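Local structure of thymidylate synthase ThyX (Streptomyces cacaoi subsp. asoensis, 4P5A) at residues Thr49-Arg58 / Val226-Phe234; Ala97-Tyr107 / Arg162-Thr173. The protein probably catalyses the FAD-dependent reductive methylation of dUMP (and, as a UMP/dUMP methylase, of UMP) with methylenetetrahydrofolate as methyl donor, working as a homotetramer. All coordinates share one frame; numbering follows the deposited sequence.

Contact 1: Thr49-Arg58 / Val226-Phe234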
# COMPACT_ATOMS: atom_id res chain seq x y z
N THR B 49 -29.28 4.45 -6.67
CA THR B 49 -27.84 4.14 -7.00
C THR B 49 -27.06 5.41 -7.37
O THR B 49 -25.97 5.63 -6.82
CB THR B 49 -27.68 3.07 -8.04
OG1 THR B 49 -28.09 1.81 -7.48
CG2 THR B 49 -26.18 2.96 -8.59
N ARG B 50 -27.58 6.22 -8.30
CA ARG B 50 -26.89 7.50 -8.61
C ARG B 50 -26.82 8.39 -7.39
O ARG B 50 -25.78 9.08 -7.15
CB ARG B 50 -27.61 8.21 -9.73
CG ARG B 50 -26.98 9.46 -10.11
CD ARG B 50 -27.80 10.09 -11.26
NE ARG B 50 -27.23 11.36 -11.72
CZ ARG B 50 -27.51 12.59 -11.22
NH1 ARG B 50 -28.34 12.78 -10.17
NH2 ARG B 50 -26.92 13.62 -11.76
N GLY B 51 -27.95 8.50 -6.66
CA GLY B 51 -27.90 9.25 -5.37
C GLY B 51 -26.79 8.85 -4.40
O GLY B 51 -26.03 9.72 -3.92
N LEU B 52 -26.63 7.55 -4.17
CA LEU B 52 -25.66 7.09 -3.22
C LEU B 52 -24.21 7.34 -3.76
O LEU B 52 -23.31 7.81 -3.03
CB LEU B 52 -25.88 5.63 -3.01
CG LEU B 52 -25.11 5.00 -1.79
CD1 LEU B 52 -24.81 3.56 -2.00
CD2 LEU B 52 -24.46 5.80 -0.70
N ILE B 53 -24.03 7.07 -5.03
CA ILE B 53 -22.68 7.17 -5.61
C ILE B 53 -22.28 8.62 -5.61
O ILE B 53 -21.13 8.90 -5.35
CB ILE B 53 -22.64 6.53 -6.99
CG1 ILE B 53 -22.58 4.97 -6.73
CG2 ILE B 53 -21.46 7.00 -7.89
CD1 ILE B 53 -22.73 4.08 -7.96
N ARG B 54 -23.20 9.52 -5.93
CA ARG B 54 -22.84 10.99 -5.89
C ARG B 54 -22.50 11.44 -4.50
O ARG B 54 -21.51 12.15 -4.34
CB ARG B 54 -23.93 11.82 -6.54
CG ARG B 54 -24.05 11.58 -8.08
CD ARG B 54 -25.29 12.36 -8.64
NE ARG B 54 -25.36 13.81 -8.27
CZ ARG B 54 -24.72 14.81 -8.91
NH1 ARG B 54 -24.94 16.11 -8.54
NH2 ARG B 54 -23.91 14.55 -9.96
N TYR B 55 -23.20 10.94 -3.50
CA TYR B 55 -22.93 11.23 -2.13
C TYR B 55 -21.54 10.71 -1.75
O TYR B 55 -20.71 11.44 -1.16
CB TYR B 55 -23.99 10.62 -1.21
CG TYR B 55 -23.56 10.64 0.25
CD1 TYR B 55 -23.60 11.82 1.02
CD2 TYR B 55 -23.08 9.48 0.85
CE1 TYR B 55 -23.14 11.80 2.40
CE2 TYR B 55 -22.63 9.44 2.18
CZ TYR B 55 -22.65 10.60 2.95
OH TYR B 55 -22.17 10.49 4.26
N LEU B 56 -21.25 9.46 -2.12
CA LEU B 56 -19.90 9.00 -1.74
C LEU B 56 -18.83 9.78 -2.43
O LEU B 56 -17.75 9.98 -1.84
CB LEU B 56 -19.68 7.50 -2.16
CG LEU B 56 -20.70 6.55 -1.52
CD1 LEU B 56 -20.75 5.22 -2.25
CD2 LEU B 56 -20.47 6.34 -0.01
N MET B 57 -19.06 10.19 -3.69
CA MET B 57 -18.00 10.84 -4.51
C MET B 57 -17.75 12.15 -3.88
O MET B 57 -16.58 12.56 -3.75
CB MET B 57 -18.50 11.01 -5.97
CG MET B 57 -17.54 11.45 -7.13
SD MET B 57 -16.14 10.34 -7.31
CE MET B 57 -17.02 8.86 -8.04
N ARG B 58 -18.80 12.87 -3.46
CA ARG B 58 -18.53 14.23 -2.97
C ARG B 58 -18.04 14.29 -1.52
O ARG B 58 -17.36 15.25 -1.14
CB ARG B 58 -19.68 15.16 -3.28
CG ARG B 58 -20.73 15.14 -2.27
CD ARG B 58 -21.93 16.09 -2.67
NE ARG B 58 -22.91 15.96 -1.60
CZ ARG B 58 -24.01 15.20 -1.64
NH1 ARG B 58 -24.79 15.16 -0.55
NH2 ARG B 58 -24.38 14.52 -2.76
N VAL B 226 -22.49 4.90 -13.88
CA VAL B 226 -22.95 5.94 -12.94
C VAL B 226 -21.71 6.50 -12.20
O VAL B 226 -21.64 7.71 -11.92
CB VAL B 226 -23.93 5.28 -11.92
CG1 VAL B 226 -24.36 6.26 -10.78
CG2 VAL B 226 -25.17 4.70 -12.69
N THR B 227 -20.83 5.59 -11.78
CA THR B 227 -19.56 6.04 -11.16
C THR B 227 -18.79 6.99 -12.09
O THR B 227 -18.21 8.03 -11.63
CB THR B 227 -18.70 4.79 -10.73
OG1 THR B 227 -19.46 4.08 -9.79
CG2 THR B 227 -17.41 5.34 -9.93
N HIS B 228 -18.61 6.57 -13.34
CA HIS B 228 -17.89 7.36 -14.28
C HIS B 228 -18.54 8.76 -14.44
O HIS B 228 -17.83 9.81 -14.42
CB HIS B 228 -17.81 6.62 -15.59
CG HIS B 228 -17.17 7.43 -16.65
ND1 HIS B 228 -17.93 8.22 -17.46
CD2 HIS B 228 -15.87 7.78 -16.89
CE1 HIS B 228 -17.12 8.86 -18.32
NE2 HIS B 228 -15.86 8.62 -17.98
N GLU B 229 -19.90 8.81 -14.51
CA GLU B 229 -20.54 10.14 -14.57
C GLU B 229 -20.29 10.96 -13.35
O GLU B 229 -19.98 12.20 -13.47
CB GLU B 229 -22.07 10.05 -14.77
CG GLU B 229 -22.36 9.51 -16.12
CD GLU B 229 -22.04 10.44 -17.28
OE1 GLU B 229 -22.84 11.42 -17.45
OE2 GLU B 229 -21.05 10.15 -18.05
N ALA B 230 -20.39 10.34 -12.19
CA ALA B 230 -20.16 11.08 -10.91
C ALA B 230 -18.69 11.56 -10.80
O ALA B 230 -18.43 12.65 -10.32
CB ALA B 230 -20.48 10.14 -9.66
N PHE B 231 -17.72 10.71 -11.20
CA PHE B 231 -16.32 11.11 -11.12
C PHE B 231 -16.12 12.41 -11.90
O PHE B 231 -15.45 13.31 -11.44
CB PHE B 231 -15.53 10.03 -11.81
CG PHE B 231 -14.01 10.31 -11.88
CD1 PHE B 231 -13.39 10.31 -13.16
CD2 PHE B 231 -13.26 10.53 -10.68
CE1 PHE B 231 -11.97 10.53 -13.31
CE2 PHE B 231 -11.86 10.79 -10.85
CZ PHE B 231 -11.24 10.78 -12.11
N THR B 232 -16.68 12.47 -13.11
CA THR B 232 -16.47 13.70 -13.90
C THR B 232 -17.27 14.87 -13.36
O THR B 232 -16.72 16.00 -13.27
CB THR B 232 -16.74 13.43 -15.39
OG1 THR B 232 -15.60 12.71 -15.89
CG2 THR B 232 -16.74 14.73 -16.24
N ALA B 233 -18.43 14.60 -12.84
CA ALA B 233 -19.31 15.69 -12.26
C ALA B 233 -18.64 16.37 -11.10
O ALA B 233 -18.86 17.61 -10.88
CB ALA B 233 -20.59 15.12 -11.78
N PHE B 234 -17.87 15.60 -10.32
CA PHE B 234 -17.21 16.21 -9.16
C PHE B 234 -15.77 16.69 -9.33
O PHE B 234 -15.08 16.91 -8.31
CB PHE B 234 -17.41 15.33 -7.96
CG PHE B 234 -18.89 15.37 -7.48
CD1 PHE B 234 -19.41 16.56 -6.86
CD2 PHE B 234 -19.75 14.32 -7.81
CE1 PHE B 234 -20.77 16.64 -6.46
CE2 PHE B 234 -21.07 14.33 -7.37
CZ PHE B 234 -21.62 15.50 -6.73

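Contact 2: Ala97-Tyr107 / Arg162-Thr173. With 5BU (5-bromo-uridine-5'-monophosphate), chain G.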
# COMPACT_ATOMS: atom_id res chain seq x y z
N ALA B 97 12.58 -8.85 -20.61
CA ALA B 97 13.75 -8.92 -21.51
C ALA B 97 14.87 -9.75 -20.97
O ALA B 97 15.76 -10.17 -21.74
CB ALA B 97 14.23 -7.49 -21.87
N ARG B 98 14.94 -9.97 -19.63
CA ARG B 98 15.89 -10.98 -19.13
C ARG B 98 15.47 -12.35 -19.61
O ARG B 98 16.34 -13.19 -19.87
CB ARG B 98 15.85 -11.01 -17.58
CG ARG B 98 16.29 -9.64 -16.96
CD ARG B 98 16.30 -9.87 -15.46
NE ARG B 98 17.46 -10.75 -15.07
CZ ARG B 98 17.49 -11.52 -13.98
NH1 ARG B 98 16.42 -11.59 -13.14
NH2 ARG B 98 18.61 -12.24 -13.72
N TYR B 99 14.15 -12.58 -19.74
CA TYR B 99 13.60 -13.92 -19.97
C TYR B 99 13.50 -14.23 -21.48
O TYR B 99 13.78 -15.34 -21.89
CB TYR B 99 12.22 -14.05 -19.36
CG TYR B 99 11.65 -15.45 -19.39
CD1 TYR B 99 11.94 -16.37 -18.37
CD2 TYR B 99 10.78 -15.86 -20.43
CE1 TYR B 99 11.34 -17.71 -18.41
CE2 TYR B 99 10.24 -17.17 -20.47
CZ TYR B 99 10.53 -18.07 -19.48
OH TYR B 99 9.98 -19.35 -19.52
N ARG B 100 13.15 -13.26 -22.29
CA ARG B 100 12.86 -13.57 -23.68
C ARG B 100 13.45 -12.48 -24.56
O ARG B 100 13.51 -11.32 -24.13
CB ARG B 100 11.35 -13.60 -23.89
CG ARG B 100 10.98 -14.17 -25.33
CD ARG B 100 9.54 -14.76 -25.43
NE ARG B 100 8.53 -13.71 -25.65
CZ ARG B 100 8.03 -13.33 -26.84
NH1 ARG B 100 8.42 -13.94 -27.97
NH2 ARG B 100 7.11 -12.35 -26.92
N GLU B 101 13.88 -12.86 -25.78
CA GLU B 101 14.39 -11.86 -26.73
C GLU B 101 13.32 -10.85 -27.07
O GLU B 101 12.14 -11.17 -27.19
CB GLU B 101 14.81 -12.59 -27.99
CG GLU B 101 15.27 -11.71 -29.11
CD GLU B 101 15.90 -12.55 -30.29
OE1 GLU B 101 15.96 -11.99 -31.42
OE2 GLU B 101 16.35 -13.73 -30.04
N VAL B 102 13.75 -9.59 -27.24
CA VAL B 102 12.82 -8.52 -27.42
C VAL B 102 12.56 -8.42 -28.92
O VAL B 102 13.51 -8.56 -29.75
CB VAL B 102 13.48 -7.17 -26.94
CG1 VAL B 102 12.53 -5.91 -27.24
CG2 VAL B 102 13.85 -7.28 -25.39
N GLY B 103 11.31 -8.13 -29.26
CA GLY B 103 10.87 -7.88 -30.66
C GLY B 103 11.32 -6.54 -31.17
O GLY B 103 11.65 -5.60 -30.39
N ALA B 104 11.27 -6.38 -32.48
CA ALA B 104 11.85 -5.17 -33.04
C ALA B 104 10.77 -4.13 -33.28
O ALA B 104 10.67 -3.60 -34.35
CB ALA B 104 12.61 -5.49 -34.36
N ALA B 105 9.97 -3.81 -32.26
CA ALA B 105 8.92 -2.80 -32.44
C ALA B 105 9.24 -1.66 -31.56
O ALA B 105 9.54 -1.86 -30.33
CB ALA B 105 7.57 -3.35 -32.13
N PHE B 106 9.19 -0.45 -32.12
CA PHE B 106 9.71 0.77 -31.44
C PHE B 106 8.70 1.86 -31.67
O PHE B 106 8.11 1.98 -32.78
CB PHE B 106 11.12 1.23 -31.97
CG PHE B 106 12.13 0.21 -31.83
CD1 PHE B 106 12.40 -0.65 -32.87
CD2 PHE B 106 12.74 -0.01 -30.58
CE1 PHE B 106 13.28 -1.69 -32.74
CE2 PHE B 106 13.68 -1.09 -30.41
CZ PHE B 106 13.97 -1.90 -31.51
N TYR B 107 8.46 2.70 -30.65
CA TYR B 107 7.49 3.74 -30.78
C TYR B 107 8.07 5.05 -31.40
O TYR B 107 9.15 5.53 -31.02
CB TYR B 107 6.92 4.12 -29.34
CG TYR B 107 5.98 5.31 -29.33
CD1 TYR B 107 6.45 6.60 -28.97
CD2 TYR B 107 4.62 5.17 -29.70
CE1 TYR B 107 5.61 7.69 -28.98
CE2 TYR B 107 3.75 6.27 -29.71
CZ TYR B 107 4.24 7.51 -29.37
OH TYR B 107 3.42 8.63 -29.36
N ARG B 162 20.80 -12.47 -22.78
CA ARG B 162 19.80 -11.46 -23.14
C ARG B 162 19.59 -10.31 -22.15
O ARG B 162 19.41 -9.19 -22.62
CB ARG B 162 18.56 -12.10 -23.75
CG ARG B 162 17.95 -12.89 -22.90
CD ARG B 162 16.92 -13.82 -23.63
NE ARG B 162 16.77 -14.80 -22.55
CZ ARG B 162 17.12 -16.08 -22.64
NH1 ARG B 162 17.04 -16.87 -21.58
NH2 ARG B 162 17.54 -16.56 -23.81
N GLU B 163 19.86 -10.54 -20.85
CA GLU B 163 19.72 -9.43 -19.84
C GLU B 163 20.81 -8.34 -20.01
O GLU B 163 20.64 -7.17 -19.56
CB GLU B 163 19.70 -10.02 -18.40
CG GLU B 163 21.10 -10.56 -17.99
CD GLU B 163 21.20 -10.86 -16.49
OE1 GLU B 163 22.35 -10.91 -15.97
OE2 GLU B 163 20.12 -11.07 -15.81
N ILE B 164 21.93 -8.67 -20.69
CA ILE B 164 22.95 -7.71 -20.91
C ILE B 164 22.81 -7.17 -22.32
O ILE B 164 23.02 -5.95 -22.51
CB ILE B 164 24.37 -8.35 -20.72
CG1 ILE B 164 24.66 -8.61 -19.25
CG2 ILE B 164 25.47 -7.56 -21.46
CD1 ILE B 164 24.90 -7.31 -18.45
N ALA B 165 22.46 -7.99 -23.29
CA ALA B 165 22.30 -7.46 -24.66
C ALA B 165 21.27 -6.35 -24.74
O ALA B 165 21.44 -5.38 -25.55
CB ALA B 165 21.94 -8.55 -25.65
N ARG B 166 20.20 -6.45 -23.94
CA ARG B 166 19.16 -5.41 -24.00
C ARG B 166 19.57 -4.07 -23.50
O ARG B 166 18.76 -3.13 -23.65
CB ARG B 166 17.88 -5.81 -23.33
CG ARG B 166 17.97 -6.27 -21.87
CD ARG B 166 18.27 -5.10 -20.92
NE ARG B 166 18.10 -5.61 -19.54
CZ ARG B 166 16.92 -5.70 -18.87
NH1 ARG B 166 15.79 -5.24 -19.40
NH2 ARG B 166 16.95 -6.29 -17.69
N LEU B 167 20.78 -3.96 -22.91
CA LEU B 167 21.30 -2.66 -22.55
C LEU B 167 21.27 -1.62 -23.67
O LEU B 167 21.20 -0.42 -23.40
CB LEU B 167 22.69 -2.79 -21.98
CG LEU B 167 22.79 -2.88 -20.46
CD1 LEU B 167 21.83 -3.94 -19.96
CD2 LEU B 167 24.28 -3.32 -20.22
N VAL B 168 21.41 -2.07 -24.93
CA VAL B 168 21.49 -1.11 -26.04
C VAL B 168 20.13 -0.65 -26.57
O VAL B 168 20.08 0.28 -27.42
CB VAL B 168 22.33 -1.74 -27.21
CG1 VAL B 168 23.78 -1.97 -26.67
CG2 VAL B 168 21.62 -2.96 -27.77
N LEU B 169 19.03 -1.24 -26.08
CA LEU B 169 17.67 -0.93 -26.65
C LEU B 169 17.10 0.32 -26.00
O LEU B 169 17.32 0.56 -24.78
CB LEU B 169 16.66 -2.11 -26.51
CG LEU B 169 17.14 -3.42 -27.18
CD1 LEU B 169 16.19 -4.48 -26.90
CD2 LEU B 169 17.14 -3.23 -28.67
N PRO B 170 16.37 1.14 -26.79
CA PRO B 170 15.95 2.43 -26.37
C PRO B 170 14.69 2.33 -25.51
O PRO B 170 13.97 1.29 -25.51
CB PRO B 170 15.57 3.12 -27.69
CG PRO B 170 15.15 2.03 -28.60
CD PRO B 170 16.10 0.90 -28.21
N VAL B 171 14.39 3.41 -24.82
CA VAL B 171 13.19 3.45 -23.96
C VAL B 171 11.91 3.50 -24.77
O VAL B 171 10.77 3.39 -24.20
CB VAL B 171 13.25 4.60 -22.96
CG1 VAL B 171 14.43 4.46 -21.92
CG2 VAL B 171 13.30 5.94 -23.69
N SER B 172 12.01 3.62 -26.10
CA SER B 172 10.88 3.54 -26.98
C SER B 172 10.47 2.14 -27.38
O SER B 172 9.49 1.95 -28.09
CB SER B 172 11.21 4.34 -28.26
OG SER B 172 12.33 3.64 -28.88
N THR B 173 11.27 1.14 -26.97
CA THR B 173 10.99 -0.25 -27.27
C THR B 173 9.60 -0.63 -26.67
O THR B 173 9.34 -0.29 -25.54
CB THR B 173 12.05 -1.15 -26.55
OG1 THR B 173 13.35 -0.79 -27.08
CG2 THR B 173 11.80 -2.62 -26.94
P 5BU G . 13.21 -6.93 -17.53
OP1 5BU G . 12.91 -6.38 -18.86
OP2 5BU G . 14.31 -6.30 -16.78
OP3 5BU G . 13.12 -8.38 -17.41
O5' 5BU G . 11.98 -6.45 -16.61
C5' 5BU G . 10.65 -6.54 -17.16
C4' 5BU G . 9.69 -5.97 -16.08
O4' 5BU G . 9.60 -7.00 -14.96
C3' 5BU G . 10.06 -4.69 -15.38
O3' 5BU G . 8.81 -4.05 -14.87
C2' 5BU G . 10.89 -5.18 -14.22
O2' 5BU G . 10.84 -4.24 -13.21
C1' 5BU G . 10.25 -6.48 -13.78
N1 5BU G . 11.37 -7.45 -13.43
C2 5BU G . 12.13 -7.18 -12.30
O2 5BU G . 11.77 -6.21 -11.60
N3 5BU G . 13.17 -8.01 -11.97
C4 5BU G . 13.50 -9.16 -12.71
O4 5BU G . 14.53 -9.78 -12.40
C5 5BU G . 12.72 -9.40 -13.80
C6 5BU G . 11.67 -8.60 -14.18
BR 5BU G . 12.95 -11.00 -14.80
O HOH W 1 16.93 -9.36 -24.05
O HOH W 2 19.18 -13.29 -19.39
O HOH W 3 16.46 -15.92 -18.96

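Contact 1: Thr49-Arg58 / Val226-Phe234
Phe234 lays its ring among three side chains of the facing helix. Arg58 passes over one face, its CB 3.9 Å from the centroid of the Phe234 ring, a CH-pi contact. Met57 CG and the Arg54 backbone carbonyl approach the same ring obliquely. Phe234 CZ sits over one face of the Arg54 guanidinium, toward its rim and 3.8 Å from Arg54 NH1, with the two planes 40° apart; Arg50 NH2 lies over the opposite face. Arg54 can return toward the ring because its chain bends at chi3 (52°).

Segments 49-58 and 226-233 of two packed helices cross here at -40°, their axes 9.4 Å apart, with Ala230 facing the partner helix where the backbones come nearest. The pair packs against helix 183-193, which carries the FAD-binding His188, about 7 Å from Phe231 between side chains. Met57, bent at chi2 and chi3, curls its CE to 3.7 Å from Phe231 N, while its SD meets the edge of the Phe231 ring. Ile53 sends CG2 to Ala230 CB at 3.7 Å, and its CD1 toward Val226 CG1 and Thr227 OG1. That hydroxyl is hydrogen-bonded to Asp23, and Met187 of helix 183-193 touches Met57, Thr227 and Phe231.

Contact 2: Ala97-Tyr107 / Arg162-Thr173
Arg98 grips Glu163 side-on in a salt bridge, NE and NH2 both donating to the single oxygen OE2, each at 2.8 Å from Glu163 OE2. That oxygen lies in the guanidinium plane and is met nearly along its C-O axis. The bend of Arg98 at chi3 (71°) turns NH1 to the nucleotide, where it donates to 5BU O4 at 2.7 Å. A leucine in place of Arg98 would probably leave Glu163 OE2 without its paired donors and the pyrimidine O4 without this bond.

Around the phosphate, Arg166 NH2 reaches 5BU OP2 at 2.8 Å and its NH1 bonds OP1, while the backbone N of Ala97 and of Arg98 donate to OP1 and OP3. Arg166 NE is tied back to Glu163 O at 3.0 Å, which helps hold the guanidinium toward the phosphate, as does Gln206 of a neighbouring subunit. This half of the contact is one wall of the nucleotide pocket, completed by Ser96 and Glu94 and by His83, Arg86 and Arg193 of that subunit. Glu163 OE1 forms a salt bridge with Arg113 of the same neighbour.

Behind the pocket, Arg162 NE donates to Arg98 O at 3.2 Å from above the carbonyl plane, and a water joins Ala97 O to Arg162 O. Farther along, Val102 and Leu169 meet tip to tip, and Val102 CG1 presses on Thr173 CG2 at a tight 3.4 Å. Thr173 OG1, bonded to Pro170 O, lies at the edge of the Phe106 ring, and Pro170 CG approaches that ring obliquely, 3.7 Å from Phe106 CD2. Tyr107 N donates to Ser172 O beside the single bridge of Phe106 with Thr173. Strand 105-107 pairs in parallel with strand 7-9 and touches the start of strand 174-181 through Tyr174, with Tyr145 of helix 131-157 against Phe106 and Ser172.

Overall arrangement
Contacts 1 and 2 lie on opposite sides of the chain's centre, their centres about 43 Å apart, and they share no helix or strand. Both are only partly buried, yet their chemistry differs with place. Contact 1 joins two helices with no hydrogen bond between the segments: apolar groups fill the inner side and arginine chains lie against an aromatic ring near the surface. Contact 2 has more buried residues and divides in two, a charged end built round the nucleotide at a subunit interface and an apolar end closing on a single backbone bridge. Along the sequence, contact 2 falls between the two helices that contact 1 brings together.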